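Local coordinates for Sn-glycerol-3-phosphate ABC transporter substrate-binding protein UspB (Mycobacterium tuberculosis, PDB 4MFI) that probably serves as the substrate-binding protein of an ABC transporter, capturing glycerophosphocholine for import into the mycobacterial cell, at residues Ile206-Gly218 / Leu292-Gly305. Sequence-based numbering, arbitrary orientation.
Sequences ISWTFQGPNWAFG and LPTGPDAAPACPTG
Gly-212 and Ala-301 bring the two backbones close, CA to CA 4.6 Å, and Ala-216 and Gly-295 do so one helical turn later at 4.0 Å, so the loop 292-305 runs against the helical turns of 206-218 and the main chains come together closely at these two points. At the first point Gly-212 has no side chain, which lets its CA approach Ala-301 O to 3.1 Å. From the second, the methyl of Ala-216 reaches back toward the first to meet that of Ala-301, CB to CB at 3.8 Å.

Pro-303 touches both tryptophans. Its CG lies over one face of the Trp-208 indole, offset toward the rim, while its CB sits 3.8 Å from Trp-215 CZ3. Trp-215 presents its edge to the loop: Ala-301 C and Cys-302 N lie in the plane of the ring, and CZ3 comes within 3.5 Å of Pro-303 N. In this protein of the periplasmic-binding-protein clan, the loop leads from strand 287-290 to strand 307-310 of the mixed sheet, and the helix 211-216 that packs on it also leans on helix 232-245. Gln-211 NE2 touches Pro-303 CB, but its amide is bonded to Gln-381 and Asp-382; Asp-382 also accepts from Trp-215 NE1, and Arg-379 makes a cation-pi contact with that indole.

The hydrogen bond across the contact runs from Trp-208 NE1 to Thr-304 O, 2.9 Å long and nearly straight at 174°. The acceptor lies in the indole plane, yet the donor stands 56° out of the carbonyl plane. With CG anti to the backbone N (chi1 -170°), the indole extends toward the loop and lays CZ2 near Gly-305 CA.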
loop_
_atom_site.group_PDB
_atom_site.type_symbol
_atom_site.label_atom_id
_atom_site.label_comp_id
_atom_site.label_asym_id
_atom_site.label_seq_id
_atom_site.Cartn_x
_atom_site.Cartn_y
_atom_site.Cartn_z
ATOM N N ILE A 206 -6.563 9.345 1.772
ATOM C CA ILE A 206 -7.856 8.875 2.261
ATOM C C ILE A 206 -8.515 7.798 1.379
ATOM O O ILE A 206 -9.154 6.892 1.904
ATOM C CB ILE A 206 -8.827 10.056 2.555
ATOM C CG1 ILE A 206 -10.083 9.586 3.304
ATOM C CG2 ILE A 206 -9.211 10.763 1.265
ATOM C CD1 ILE A 206 -9.786 8.955 4.655
ATOM N N SER A 207 -8.350 7.844 0.054
ATOM C CA SER A 207 -8.938 6.744 -0.723
ATOM C C SER A 207 -8.295 5.404 -0.388
ATOM O O SER A 207 -8.934 4.361 -0.500
ATOM C CB SER A 207 -8.919 6.983 -2.236
ATOM O OG SER A 207 -7.603 6.915 -2.757
ATOM N N TRP A 208 -7.036 5.430 0.044
ATOM C CA TRP A 208 -6.370 4.208 0.480
ATOM C C TRP A 208 -6.873 3.737 1.839
ATOM O O TRP A 208 -7.249 2.573 1.993
ATOM C CB TRP A 208 -4.859 4.429 0.523
ATOM C CG TRP A 208 -4.039 3.191 0.725
ATOM C CD1 TRP A 208 -4.030 2.066 -0.057
ATOM C CD2 TRP A 208 -3.053 2.979 1.743
ATOM N NE1 TRP A 208 -3.111 1.163 0.425
ATOM C CE2 TRP A 208 -2.496 1.701 1.528
ATOM C CE3 TRP A 208 -2.589 3.747 2.824
ATOM C CZ2 TRP A 208 -1.489 1.178 2.342
ATOM C CZ3 TRP A 208 -1.597 3.222 3.638
ATOM C CH2 TRP A 208 -1.055 1.950 3.392
ATOM N N THR A 209 -6.882 4.636 2.822
ATOM C CA THR A 209 -7.250 4.239 4.182
ATOM C C THR A 209 -8.747 4.001 4.361
ATOM O O THR A 209 -9.139 3.189 5.201
ATOM C CB THR A 209 -6.763 5.232 5.255
ATOM O OG1 THR A 209 -7.385 6.503 5.046
ATOM C CG2 THR A 209 -5.239 5.379 5.227
ATOM N N PHE A 210 -9.589 4.682 3.593
ATOM C CA PHE A 210 -11.041 4.478 3.690
ATOM C C PHE A 210 -11.467 3.155 3.069
ATOM O O PHE A 210 -12.556 2.653 3.338
ATOM C CB PHE A 210 -11.792 5.644 3.023
ATOM C CG PHE A 210 -13.293 5.482 3.001
ATOM C CD1 PHE A 210 -14.048 5.690 4.146
ATOM C CD2 PHE A 210 -13.949 5.137 1.820
ATOM C CE1 PHE A 210 -15.429 5.540 4.120
ATOM C CE2 PHE A 210 -15.329 4.989 1.789
ATOM C CZ PHE A 210 -16.070 5.191 2.940
ATOM N N GLN A 211 -10.606 2.587 2.232
ATOM C CA GLN A 211 -10.926 1.348 1.551
ATOM C C GLN A 211 -11.300 0.255 2.544
ATOM O O GLN A 211 -12.222 -0.530 2.307
ATOM C CB GLN A 211 -9.715 0.902 0.739
ATOM C CG GLN A 211 -10.039 0.665 -0.693
ATOM C CD GLN A 211 -8.850 0.289 -1.552
ATOM O OE1 GLN A 211 -9.028 -0.314 -2.606
ATOM N NE2 GLN A 211 -7.634 0.662 -1.125
ATOM N N GLY A 212 -10.586 0.227 3.665
ATOM C CA GLY A 212 -10.823 -0.767 4.694
ATOM C C GLY A 212 -12.199 -0.679 5.328
ATOM O O GLY A 212 -12.954 -1.655 5.288
ATOM N N PRO A 213 -12.533 0.470 5.941
ATOM C CA PRO A 213 -13.874 0.582 6.517
ATOM C C PRO A 213 -14.968 0.395 5.485
ATOM O O PRO A 213 -15.983 -0.208 5.813
ATOM C CB PRO A 213 -13.905 1.999 7.117
ATOM C CG PRO A 213 -12.661 2.661 6.670
ATOM C CD PRO A 213 -11.666 1.579 6.378
ATOM N N ASN A 214 -14.761 0.863 4.258
ATOM C CA ASN A 214 -15.742 0.634 3.212
ATOM C C ASN A 214 -16.002 -0.873 3.049
ATOM O O ASN A 214 -17.145 -1.333 3.145
ATOM C CB ASN A 214 -15.232 1.274 1.913
ATOM C CG ASN A 214 -16.307 1.430 0.860
ATOM O OD1 ASN A 214 -17.510 1.449 1.148
ATOM N ND2 ASN A 214 -15.866 1.570 -0.384
ATOM N N TRP A 215 -14.940 -1.647 2.846
ATOM C CA TRP A 215 -15.062 -3.101 2.756
ATOM C C TRP A 215 -15.706 -3.721 4.006
ATOM O O TRP A 215 -16.508 -4.653 3.898
ATOM C CB TRP A 215 -13.687 -3.730 2.557
ATOM C CG TRP A 215 -13.062 -3.495 1.212
ATOM C CD1 TRP A 215 -13.700 -3.241 0.022
ATOM C CD2 TRP A 215 -11.663 -3.514 0.924
ATOM N NE1 TRP A 215 -12.768 -3.103 -0.986
ATOM C CE2 TRP A 215 -11.513 -3.273 -0.456
ATOM C CE3 TRP A 215 -10.517 -3.717 1.705
ATOM C CZ2 TRP A 215 -10.263 -3.224 -1.069
ATOM C CZ3 TRP A 215 -9.280 -3.672 1.096
ATOM C CH2 TRP A 215 -9.162 -3.433 -0.277
ATOM N N ALA A 216 -15.328 -3.231 5.187
ATOM C CA ALA A 216 -15.846 -3.775 6.438
ATOM C C ALA A 216 -17.363 -3.634 6.536
ATOM O O ALA A 216 -18.039 -4.457 7.167
ATOM C CB ALA A 216 -15.172 -3.097 7.626
ATOM N N PHE A 217 -17.888 -2.592 5.901
ATOM C CA PHE A 217 -19.323 -2.312 5.893
ATOM C C PHE A 217 -20.026 -2.911 4.673
ATOM O O PHE A 217 -21.225 -2.705 4.482
ATOM C CB PHE A 217 -19.564 -0.797 5.968
ATOM C CG PHE A 217 -19.481 -0.230 7.363
ATOM C CD1 PHE A 217 -20.370 -0.655 8.345
ATOM C CD2 PHE A 217 -18.541 0.745 7.690
ATOM C CE1 PHE A 217 -20.322 -0.127 9.631
ATOM C CE2 PHE A 217 -18.485 1.285 8.983
ATOM C CZ PHE A 217 -19.376 0.845 9.952
ATOM N N GLY A 218 -19.284 -3.664 3.860
ATOM C CA GLY A 218 -19.852 -4.322 2.696
ATOM C C GLY A 218 -19.842 -3.476 1.439
ATOM O O GLY A 218 -20.403 -3.879 0.420
ATOM N N LEU A 292 -6.631 -3.218 11.456
ATOM C CA LEU A 292 -7.921 -2.610 11.180
ATOM C C LEU A 292 -9.020 -3.611 11.533
ATOM O O LEU A 292 -8.812 -4.819 11.432
ATOM C CB LEU A 292 -8.025 -2.202 9.711
ATOM C CG LEU A 292 -7.450 -0.833 9.329
ATOM C CD1 LEU A 292 -5.970 -0.672 9.665
ATOM C CD2 LEU A 292 -7.718 -0.587 7.853
ATOM N N PRO A 293 -10.198 -3.115 11.944
ATOM C CA PRO A 293 -11.328 -4.026 12.138
ATOM C C PRO A 293 -11.606 -4.833 10.874
ATOM O O PRO A 293 -11.512 -4.325 9.750
ATOM C CB PRO A 293 -12.499 -3.077 12.400
ATOM C CG PRO A 293 -11.870 -1.833 12.934
ATOM C CD PRO A 293 -10.554 -1.715 12.234
ATOM N N THR A 294 -11.940 -6.101 11.049
ATOM C CA THR A 294 -12.320 -6.919 9.909
ATOM C C THR A 294 -13.799 -6.699 9.604
ATOM O O THR A 294 -14.503 -5.995 10.336
ATOM C CB THR A 294 -12.079 -8.402 10.186
ATOM O OG1 THR A 294 -13.010 -8.854 11.176
ATOM C CG2 THR A 294 -10.665 -8.618 10.693
ATOM N N GLY A 295 -14.267 -7.284 8.511
ATOM C CA GLY A 295 -15.693 -7.372 8.278
ATOM C C GLY A 295 -16.253 -8.568 9.027
ATOM O O GLY A 295 -15.568 -9.167 9.861
ATOM N N PRO A 296 -17.508 -8.931 8.732
ATOM C CA PRO A 296 -18.149 -10.079 9.385
ATOM C C PRO A 296 -17.363 -11.356 9.130
ATOM O O PRO A 296 -16.771 -11.495 8.052
ATOM C CB PRO A 296 -19.512 -10.157 8.696
ATOM C CG PRO A 296 -19.766 -8.784 8.208
ATOM C CD PRO A 296 -18.429 -8.218 7.833
ATOM N N ASP A 297 -17.353 -12.262 10.107
ATOM C CA ASP A 297 -16.626 -13.527 9.995
ATOM C C ASP A 297 -15.158 -13.350 9.647
ATOM O O ASP A 297 -14.592 -14.137 8.880
ATOM C CB ASP A 297 -17.282 -14.427 8.960
ATOM C CG ASP A 297 -18.627 -14.904 9.396
ATOM O OD1 ASP A 297 -18.835 -15.058 10.619
ATOM O OD2 ASP A 297 -19.478 -15.132 8.513
ATOM N N ALA A 298 -14.559 -12.308 10.211
ATOM C CA ALA A 298 -13.148 -12.003 10.014
ATOM C C ALA A 298 -12.782 -11.794 8.548
ATOM O O ALA A 298 -11.643 -12.039 8.150
ATOM C CB ALA A 298 -12.266 -13.090 10.645
ATOM N N ALA A 299 -13.736 -11.318 7.748
ATOM C CA ALA A 299 -13.452 -11.009 6.345
ATOM C C ALA A 299 -12.411 -9.896 6.250
ATOM O O ALA A 299 -12.504 -8.902 6.967
ATOM C CB ALA A 299 -14.720 -10.595 5.633
ATOM N N PRO A 300 -11.414 -10.062 5.368
ATOM C CA PRO A 300 -10.352 -9.057 5.253
ATOM C C PRO A 300 -10.898 -7.680 4.897
ATOM O O PRO A 300 -11.696 -7.536 3.962
ATOM C CB PRO A 300 -9.493 -9.579 4.097
ATOM C CG PRO A 300 -9.741 -11.024 4.059
ATOM C CD PRO A 300 -11.150 -11.247 4.538
ATOM N N ALA A 301 -10.464 -6.676 5.647
ATOM C CA ALA A 301 -10.915 -5.310 5.405
ATOM C C ALA A 301 -9.750 -4.358 5.560
ATOM O O ALA A 301 -9.865 -3.290 6.162
ATOM C CB ALA A 301 -12.065 -4.942 6.336
ATOM N N CYS A 302 -8.616 -4.764 4.997
ATOM C CA CYS A 302 -7.392 -3.983 5.060
ATOM C C CYS A 302 -6.660 -4.134 3.736
ATOM O O CYS A 302 -6.336 -5.246 3.341
ATOM C CB CYS A 302 -6.504 -4.490 6.193
ATOM S SG CYS A 302 -4.978 -3.533 6.398
ATOM N N PRO A 303 -6.392 -3.017 3.045
ATOM C CA PRO A 303 -5.673 -3.102 1.772
ATOM C C PRO A 303 -4.174 -3.186 1.994
ATOM O O PRO A 303 -3.673 -2.982 3.106
ATOM C CB PRO A 303 -6.006 -1.764 1.108
ATOM C CG PRO A 303 -6.094 -0.827 2.276
ATOM C CD PRO A 303 -6.765 -1.628 3.370
ATOM N N THR A 304 -3.459 -3.488 0.923
ATOM C CA THR A 304 -2.015 -3.344 0.925
ATOM C C THR A 304 -1.653 -2.109 0.109
ATOM O O THR A 304 -2.517 -1.496 -0.524
ATOM C CB THR A 304 -1.362 -4.562 0.312
ATOM O OG1 THR A 304 -1.812 -4.670 -1.036
ATOM C CG2 THR A 304 -1.765 -5.819 1.081
ATOM N N GLY A 305 -0.377 -1.740 0.121
ATOM C CA GLY A 305 0.085 -0.566 -0.593
ATOM C C GLY A 305 1.565 -0.666 -0.889
ATOM O O GLY A 305 2.230 -1.622 -0.479
#